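Local structure of alpha-rhamnosidase (Dictyoglomus thermophilum, 6I60) at residues A[466-479]-A[825-837]. The protein probably hydrolyses terminal, non-reducing alpha-L-rhamnose residues of alpha-L-rhamnosides, as an alpha-L-rhamnosidase. Sequence-based numbering, arbitrary orientation.
Sequences GEFICSNELINKIH and SVDAWFYRVIAGV
Strand 466-470 and helix 473-488 bring F468 and H479 against helix 826-835, whose axis runs at 74° to the strand and 127° to the first turns of helix 473-488 (residues 473-479). The contact joins the first and last helices of the six-hairpin glycosidase domain, an (alpha/alpha)6 barrel in this family, and shows how an aromatic cluster can join segments 346 residues apart in sequence. F468 has CG anti to its own nitrogen (chi1 170°), and F830 CB lies over one face of its ring, off-centre, 3.6 Å from F468 CZ, while A835 CB and I834 CG2 sit at the ring edge. F468 CB in turn lies over one face of the Y831 ring, 3.7 Å from Y831 CZ. Replacing F468 with alanine would probably open a gap beside F830 CB and remove the ring edge that A835 CB and I834 CG2 pack against. F830 presents one face to I475, whose CG2 stands almost on the ring normal, 3.7 Å from the F830 centroid; I478 CG2 meets its edge. I475 CD1 and I834 CD1 also touch, tip to tip. The buried carboxylate of D827 is shared: N520, which also bonds Y831 OH, donates to OD2, while the H479 ring lies nearly coplanar with the carboxylate and its ND1 donates to the syn lone pair of D827 OD1 at 2.6 Å.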
loop_
_atom_site.group_PDB
_atom_site.type_symbol
_atom_site.label_atom_id
_atom_site.label_comp_id
_atom_site.label_asym_id
_atom_site.label_seq_id
_atom_site.Cartn_x
_atom_site.Cartn_y
_atom_site.Cartn_z
ATOM N N GLY A 466 -12.554 1.784 2.901
ATOM C CA GLY A 466 -13.677 1.000 3.385
ATOM C C GLY A 466 -13.713 0.932 4.893
ATOM O O GLY A 466 -12.675 0.967 5.562
ATOM N N GLU A 467 -14.926 0.842 5.430
ATOM C CA GLU A 467 -15.161 0.579 6.841
ATOM C C GLU A 467 -15.722 -0.827 7.009
ATOM O O GLU A 467 -16.264 -1.419 6.071
ATOM C CB GLU A 467 -16.134 1.599 7.447
ATOM C CG GLU A 467 -15.689 3.046 7.333
ATOM C CD GLU A 467 -16.828 4.028 7.561
ATOM O OE1 GLU A 467 -17.998 3.662 7.309
ATOM O OE2 GLU A 467 -16.555 5.167 7.990
ATOM N N PHE A 468 -15.584 -1.362 8.222
ATOM C CA PHE A 468 -16.177 -2.653 8.550
ATOM C C PHE A 468 -16.391 -2.739 10.052
ATOM O O PHE A 468 -15.497 -2.391 10.829
ATOM C CB PHE A 468 -15.302 -3.817 8.082
ATOM C CG PHE A 468 -15.751 -5.150 8.609
ATOM C CD1 PHE A 468 -16.863 -5.781 8.073
ATOM C CD2 PHE A 468 -15.076 -5.766 9.650
ATOM C CE1 PHE A 468 -17.287 -7.004 8.558
ATOM C CE2 PHE A 468 -15.496 -6.988 10.139
ATOM C CZ PHE A 468 -16.603 -7.608 9.591
ATOM N N ILE A 469 -17.570 -3.212 10.454
ATOM C CA ILE A 469 -17.890 -3.433 11.858
ATOM C C ILE A 469 -18.754 -4.683 11.962
ATOM O O ILE A 469 -19.567 -4.981 11.081
ATOM C CB ILE A 469 -18.587 -2.208 12.497
ATOM C CG1 ILE A 469 -18.608 -2.335 14.025
ATOM C CG2 ILE A 469 -19.989 -2.015 11.928
ATOM C CD1 ILE A 469 -18.835 -1.024 14.753
ATOM N N CYS A 470 -18.558 -5.426 13.047
ATOM C CA CYS A 470 -19.203 -6.712 13.241
ATOM C C CYS A 470 -19.942 -6.721 14.569
ATOM O O CYS A 470 -19.689 -5.899 15.454
ATOM C CB CYS A 470 -18.175 -7.853 13.211
ATOM S SG CYS A 470 -18.795 -9.411 12.583
ATOM N N SER A 471 -20.875 -7.666 14.695
ATOM C CA SER A 471 -21.478 -7.947 15.992
ATOM C C SER A 471 -20.514 -8.691 16.909
ATOM O O SER A 471 -20.679 -8.646 18.132
ATOM C CB SER A 471 -22.768 -8.749 15.806
ATOM O OG SER A 471 -22.986 -9.640 16.885
ATOM N N ASN A 472 -19.516 -9.364 16.341
ATOM C CA ASN A 472 -18.488 -10.059 17.106
ATOM C C ASN A 472 -17.346 -9.085 17.382
ATOM O O ASN A 472 -16.750 -8.541 16.446
ATOM C CB ASN A 472 -17.999 -11.286 16.332
ATOM C CG ASN A 472 -16.889 -12.042 17.047
ATOM O OD1 ASN A 472 -15.774 -11.545 17.190
ATOM N ND2 ASN A 472 -17.188 -13.263 17.475
ATOM N N GLU A 473 -17.046 -8.862 18.665
ATOM C CA GLU A 473 -16.007 -7.899 19.018
ATOM C C GLU A 473 -14.608 -8.456 18.793
ATOM O O GLU A 473 -13.683 -7.688 18.501
ATOM C CB GLU A 473 -16.167 -7.454 20.473
ATOM C CG GLU A 473 -15.280 -6.279 20.870
ATOM C CD GLU A 473 -15.583 -5.014 20.082
ATOM O OE1 GLU A 473 -14.684 -4.151 19.978
ATOM O OE2 GLU A 473 -16.715 -4.880 19.571
ATOM N N LEU A 474 -14.431 -9.772 18.922
ATOM C CA LEU A 474 -13.130 -10.369 18.637
ATOM C C LEU A 474 -12.753 -10.183 17.173
ATOM O O LEU A 474 -11.589 -9.916 16.852
ATOM C CB LEU A 474 -13.140 -11.853 19.007
ATOM C CG LEU A 474 -11.979 -12.702 18.482
ATOM C CD1 LEU A 474 -10.690 -12.354 19.205
ATOM C CD2 LEU A 474 -12.288 -14.182 18.623
ATOM N N ILE A 475 -13.730 -10.311 16.271
ATOM C CA ILE A 475 -13.479 -10.044 14.858
ATOM C C ILE A 475 -13.137 -8.574 14.646
ATOM O O ILE A 475 -12.245 -8.236 13.857
ATOM C CB ILE A 475 -14.692 -10.477 14.012
ATOM C CG1 ILE A 475 -14.844 -11.998 14.041
ATOM C CG2 ILE A 475 -14.556 -9.993 12.580
ATOM C CD1 ILE A 475 -16.024 -12.505 13.245
ATOM N N ASN A 476 -13.830 -7.677 15.354
ATOM C CA ASN A 476 -13.518 -6.254 15.262
ATOM C C ASN A 476 -12.100 -5.967 15.742
ATOM O O ASN A 476 -11.408 -5.107 15.182
ATOM C CB ASN A 476 -14.531 -5.441 16.069
ATOM C CG ASN A 476 -15.932 -5.524 15.499
ATOM O OD1 ASN A 476 -16.115 -5.715 14.299
ATOM N ND2 ASN A 476 -16.930 -5.379 16.361
ATOM N N LYS A 477 -11.648 -6.676 16.781
ATOM C CA LYS A 477 -10.286 -6.479 17.266
ATOM C C LYS A 477 -9.265 -7.027 16.274
ATOM O O LYS A 477 -8.213 -6.417 16.060
ATOM C CB LYS A 477 -10.116 -7.132 18.636
ATOM C CG LYS A 477 -10.946 -6.489 19.739
ATOM C CD LYS A 477 -10.374 -5.141 20.157
ATOM C CE LYS A 477 -11.335 -4.380 21.063
ATOM N NZ LYS A 477 -10.991 -2.930 21.161
ATOM N N ILE A 478 -9.557 -8.177 15.661
ATOM C CA ILE A 478 -8.692 -8.689 14.602
ATOM C C ILE A 478 -8.662 -7.715 13.433
ATOM O O ILE A 478 -7.596 -7.407 12.884
ATOM C CB ILE A 478 -9.153 -10.092 14.161
ATOM C CG1 ILE A 478 -9.038 -11.084 15.319
ATOM C CG2 ILE A 478 -8.339 -10.576 12.965
ATOM C CD1 ILE A 478 -9.954 -12.278 15.186
ATOM N N HIS A 479 -9.833 -7.205 13.042
ATOM C CA HIS A 479 -9.899 -6.213 11.976
ATOM C C HIS A 479 -9.130 -4.951 12.351
ATOM O O HIS A 479 -8.494 -4.324 11.495
ATOM C CB HIS A 479 -11.360 -5.890 11.661
ATOM C CG HIS A 479 -11.544 -4.713 10.754
ATOM N ND1 HIS A 479 -10.948 -4.629 9.514
ATOM C CD2 HIS A 479 -12.261 -3.576 10.903
ATOM C CE1 HIS A 479 -11.286 -3.488 8.941
ATOM N NE2 HIS A 479 -12.083 -2.831 9.763
ATOM N N SER A 825 -4.591 -11.488 5.389
ATOM C CA SER A 825 -5.551 -11.703 4.313
ATOM C C SER A 825 -6.951 -12.033 4.815
ATOM O O SER A 825 -7.889 -12.038 4.012
ATOM C CB SER A 825 -5.063 -12.823 3.394
ATOM O OG SER A 825 -4.456 -13.868 4.134
ATOM N N VAL A 826 -7.115 -12.306 6.111
ATOM C CA VAL A 826 -8.431 -12.657 6.631
ATOM C C VAL A 826 -9.356 -11.449 6.625
ATOM O O VAL A 826 -10.583 -11.596 6.569
ATOM C CB VAL A 826 -8.293 -13.265 8.038
ATOM C CG1 VAL A 826 -9.648 -13.686 8.585
ATOM C CG2 VAL A 826 -7.361 -14.447 7.986
ATOM N N ASP A 827 -8.793 -10.238 6.666
ATOM C CA ASP A 827 -9.628 -9.042 6.643
ATOM C C ASP A 827 -10.425 -8.941 5.351
ATOM O O ASP A 827 -11.520 -8.367 5.342
ATOM C CB ASP A 827 -8.771 -7.794 6.838
ATOM C CG ASP A 827 -9.527 -6.680 7.528
ATOM O OD1 ASP A 827 -9.974 -6.892 8.676
ATOM O OD2 ASP A 827 -9.682 -5.599 6.920
ATOM N N ALA A 828 -9.898 -9.486 4.253
ATOM C CA ALA A 828 -10.673 -9.542 3.019
ATOM C C ALA A 828 -11.877 -10.463 3.161
ATOM O O ALA A 828 -12.927 -10.207 2.563
ATOM C CB ALA A 828 -9.789 -9.996 1.859
ATOM N N TRP A 829 -11.744 -11.532 3.950
ATOM C CA TRP A 829 -12.871 -12.427 4.182
ATOM C C TRP A 829 -13.979 -11.738 4.967
ATOM O O TRP A 829 -15.161 -12.041 4.765
ATOM C CB TRP A 829 -12.395 -13.684 4.911
ATOM C CG TRP A 829 -13.442 -14.744 5.046
ATOM C CD1 TRP A 829 -13.971 -15.504 4.046
ATOM C CD2 TRP A 829 -14.085 -15.163 6.254
ATOM N NE1 TRP A 829 -14.907 -16.371 4.556
ATOM C CE2 TRP A 829 -14.996 -16.181 5.910
ATOM C CE3 TRP A 829 -13.981 -14.774 7.594
ATOM C CZ2 TRP A 829 -15.797 -16.817 6.856
ATOM C CZ3 TRP A 829 -14.777 -15.410 8.532
ATOM C CH2 TRP A 829 -15.673 -16.419 8.159
ATOM N N PHE A 830 -13.623 -10.809 5.859
ATOM C CA PHE A 830 -14.639 -10.091 6.624
ATOM C C PHE A 830 -15.502 -9.222 5.717
ATOM O O PHE A 830 -16.711 -9.089 5.942
ATOM C CB PHE A 830 -13.978 -9.234 7.704
ATOM C CG PHE A 830 -13.192 -10.021 8.711
ATOM C CD1 PHE A 830 -13.532 -11.330 9.009
ATOM C CD2 PHE A 830 -12.113 -9.447 9.365
ATOM C CE1 PHE A 830 -12.810 -12.053 9.941
ATOM C CE2 PHE A 830 -11.387 -10.164 10.295
ATOM C CZ PHE A 830 -11.736 -11.469 10.584
ATOM N N TYR A 831 -14.900 -8.624 4.688
ATOM C CA TYR A 831 -15.644 -7.755 3.782
ATOM C C TYR A 831 -16.522 -8.559 2.829
ATOM O O TYR A 831 -17.709 -8.257 2.663
ATOM C CB TYR A 831 -14.676 -6.876 2.989
ATOM C CG TYR A 831 -14.145 -5.674 3.736
ATOM C CD1 TYR A 831 -12.995 -5.764 4.506
ATOM C CD2 TYR A 831 -14.784 -4.443 3.655
ATOM C CE1 TYR A 831 -12.500 -4.665 5.184
ATOM C CE2 TYR A 831 -14.296 -3.339 4.329
ATOM C CZ TYR A 831 -13.154 -3.456 5.091
ATOM O OH TYR A 831 -12.664 -2.363 5.764
ATOM N N ARG A 832 -15.952 -9.589 2.198
ATOM C CA ARG A 832 -16.626 -10.270 1.099
ATOM C C ARG A 832 -17.634 -11.312 1.572
ATOM O O ARG A 832 -18.596 -11.602 0.851
ATOM C CB ARG A 832 -15.595 -10.936 0.184
ATOM C CG ARG A 832 -14.496 -10.007 -0.312
ATOM C CD ARG A 832 -13.497 -10.738 -1.207
ATOM N NE ARG A 832 -13.488 -12.180 -0.968
ATOM C CZ ARG A 832 -13.840 -13.091 -1.871
ATOM N NH1 ARG A 832 -14.230 -12.717 -3.083
ATOM N NH2 ARG A 832 -13.804 -14.381 -1.561
ATOM N N VAL A 833 -17.442 -11.893 2.756
ATOM C CA VAL A 833 -18.276 -12.994 3.237
ATOM C C VAL A 833 -19.118 -12.575 4.441
ATOM O O VAL A 833 -20.349 -12.622 4.392
ATOM C CB VAL A 833 -17.421 -14.242 3.552
ATOM C CG1 VAL A 833 -18.248 -15.284 4.288
ATOM C CG2 VAL A 833 -16.853 -14.818 2.268
ATOM N N ILE A 834 -18.471 -12.166 5.535
ATOM C CA ILE A 834 -19.204 -11.805 6.748
ATOM C C ILE A 834 -20.127 -10.625 6.474
ATOM O O ILE A 834 -21.343 -10.698 6.684
ATOM C CB ILE A 834 -18.232 -11.508 7.901
ATOM C CG1 ILE A 834 -17.576 -12.803 8.384
ATOM C CG2 ILE A 834 -18.954 -10.810 9.048
ATOM C CD1 ILE A 834 -16.789 -12.648 9.662
ATOM N N ALA A 835 -19.560 -9.517 5.997
ATOM C CA ALA A 835 -20.383 -8.406 5.532
ATOM C C ALA A 835 -21.134 -8.791 4.263
ATOM O O ALA A 835 -22.370 -8.746 4.217
ATOM C CB ALA A 835 -19.513 -7.172 5.301
ATOM N N GLY A 836 -20.399 -9.176 3.222
ATOM C CA GLY A 836 -21.005 -9.771 2.049
ATOM C C GLY A 836 -21.039 -8.905 0.805
ATOM O O GLY A 836 -22.018 -8.946 0.056
ATOM N N VAL A 837 -19.988 -8.127 0.563
ATOM C CA VAL A 837 -19.886 -7.307 -0.639
ATOM C C VAL A 837 -18.623 -7.718 -1.389
ATOM O O VAL A 837 -17.510 -7.592 -0.865
ATOM C CB VAL A 837 -19.888 -5.803 -0.317
ATOM C CG1 VAL A 837 -18.917 -5.476 0.813
ATOM C CG2 VAL A 837 -19.573 -4.994 -1.567
#